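Local atomic coordinates of putative tetrapyrrole (Corrin/porphyrin) methylase (Bacteroides fragilis, PDB entry 3FFY), a protein that probably catalyses the S-adenosylmethionine-dependent 2'-O-methylation of a cytidine ribose in 16S rRNA, this chain being only the C-terminal part of the enzyme. Residues Val40-Met46 with Val109-Ile113. Sequence-based numbering, arbitrary orientation. Where two conformers were deposited one is given.
Sequences VDEHRTM and VLAGI
G112 packs against three successive carbonyls, leaving no room for a side chain: its CA lies 3.4 Å from E42 O, 3.6 Å from H43 O and 3.4 Å from R44 O, and a CB would clash with the last two. I113 N donates to E42 O (2.8 Å, nearly linear), and I113, chi1 t, lays CG2 over the H43 ring face in a CH-pi contact. H43 CA lies 4.3 Å from G112 CA and T45 CA 4.6 Å from A111 CA. M46 and L110, both extended (phi/psi about -115/142 and -109/128), form an antiparallel hydrogen-bonded pair, M46 N to L110 O 2.8 Å and L110 N to M46 O 2.9 Å. Their side chains share one sheet face, where selenomethionine M46, rotamer m, t, m, brings CE to 3.5 Å from L110 CD2, and L110 packs on helix 55-66. T45 and V109 point to the other face, toward helix 6-12. T45 OG1, also hydrogen-bonded to P16 O, accepts a hydrogen bond from a water oxygen at 2.9 Å, which accepts one from G112 N at 2.8 Å. Neighbouring antiparallel strands in a mixed sheet between helices are consistent with the C-terminal domain of tetrapyrrole methylase-family enzymes.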
# COMPACT_ATOMS: atom_id res chain seq x y z
N VAL A 40 15.61 7.90 18.75
CA VAL A 40 16.36 8.78 17.84
C VAL A 40 17.46 8.08 17.01
O VAL A 40 17.66 8.44 15.85
CB VAL A 40 16.86 10.03 18.59
CG1 VAL A 40 18.09 10.60 17.93
CG2 VAL A 40 15.71 11.05 18.67
N ASP A 41 18.11 7.05 17.58
CA ASP A 41 19.20 6.32 16.92
C ASP A 41 18.76 4.94 16.40
O ASP A 41 19.59 4.10 16.04
CB ASP A 41 20.41 6.21 17.88
CG ASP A 41 20.03 6.50 19.35
OD1 ASP A 41 20.89 7.01 20.11
OD2 ASP A 41 18.85 6.23 19.73
N GLU A 42 17.45 4.71 16.33
CA GLU A 42 16.91 3.42 15.90
C GLU A 42 17.08 3.31 14.39
O GLU A 42 16.55 4.14 13.65
CB GLU A 42 15.44 3.33 16.30
CG GLU A 42 14.75 1.99 15.99
CD GLU A 42 15.57 0.77 16.43
OE1 GLU A 42 15.77 0.55 17.65
OE2 GLU A 42 16.01 0.02 15.54
N HIS A 43 17.80 2.29 13.94
CA HIS A 43 18.00 2.08 12.50
C HIS A 43 16.89 1.22 11.85
O HIS A 43 16.78 1.20 10.64
CB HIS A 43 19.37 1.47 12.21
CG HIS A 43 20.53 2.38 12.55
ND1 HIS A 43 20.76 2.86 13.83
CD2 HIS A 43 21.55 2.85 11.79
CE1 HIS A 43 21.86 3.60 13.83
NE2 HIS A 43 22.36 3.61 12.61
N ARG A 44 16.09 0.51 12.64
CA ARG A 44 15.02 -0.34 12.10
C ARG A 44 13.75 0.50 11.90
O ARG A 44 13.54 1.47 12.59
CB ARG A 44 14.69 -1.52 13.04
CG ARG A 44 15.85 -2.52 13.34
CD ARG A 44 15.56 -3.26 14.67
NE ARG A 44 16.55 -4.27 15.09
CZ ARG A 44 16.23 -5.51 15.43
NH1 ARG A 44 14.96 -5.89 15.39
NH2 ARG A 44 17.18 -6.36 15.79
N THR A 45 12.91 0.08 10.94
CA THR A 45 11.55 0.59 10.78
C THR A 45 10.82 0.44 12.11
O THR A 45 10.98 -0.53 12.80
CB THR A 45 10.81 -0.20 9.70
OG1 THR A 45 11.53 -0.07 8.47
CG2 THR A 45 9.36 0.28 9.52
N MSE A 46 10.03 1.44 12.47
CA MSE A 46 9.27 1.47 13.71
C MSE A 46 7.82 1.45 13.33
O MSE A 46 7.42 2.09 12.35
CB MSE A 46 9.59 2.72 14.48
CG MSE A 46 11.00 2.62 15.05
SE MSE A 46 11.74 4.28 15.47
CE MSE A 46 12.12 4.85 13.63
N VAL A 109 4.07 3.69 10.02
CA VAL A 109 5.31 2.94 9.74
C VAL A 109 6.37 3.97 9.40
O VAL A 109 6.28 4.66 8.38
CB VAL A 109 5.15 1.93 8.60
CG1 VAL A 109 6.47 1.07 8.39
CG2 VAL A 109 3.97 1.04 8.93
N LEU A 110 7.33 4.11 10.31
CA LEU A 110 8.37 5.13 10.27
C LEU A 110 9.72 4.47 9.94
O LEU A 110 10.16 3.52 10.57
CB LEU A 110 8.49 5.79 11.66
CG LEU A 110 9.45 6.99 11.82
CD1 LEU A 110 9.07 8.25 10.92
CD2 LEU A 110 9.64 7.34 13.34
N ALA A 111 10.38 5.03 8.94
CA ALA A 111 11.73 4.62 8.54
C ALA A 111 12.70 4.86 9.68
O ALA A 111 12.60 5.87 10.41
CB ALA A 111 12.17 5.38 7.23
N GLY A 112 13.61 3.92 9.86
CA GLY A 112 14.69 4.15 10.82
C GLY A 112 15.80 5.06 10.28
O GLY A 112 15.74 5.54 9.15
N ILE A 113 16.83 5.25 11.09
CA ILE A 113 18.03 6.00 10.70
C ILE A 113 18.92 5.08 9.87
O ILE A 113 19.23 5.42 8.73
CB ILE A 113 18.75 6.51 12.00
CG1 ILE A 113 19.66 7.73 11.78
CG2 ILE A 113 19.53 5.39 12.64
CD1 ILE A 113 20.15 8.44 13.13
O HOH W 1 13.54 1.93 7.96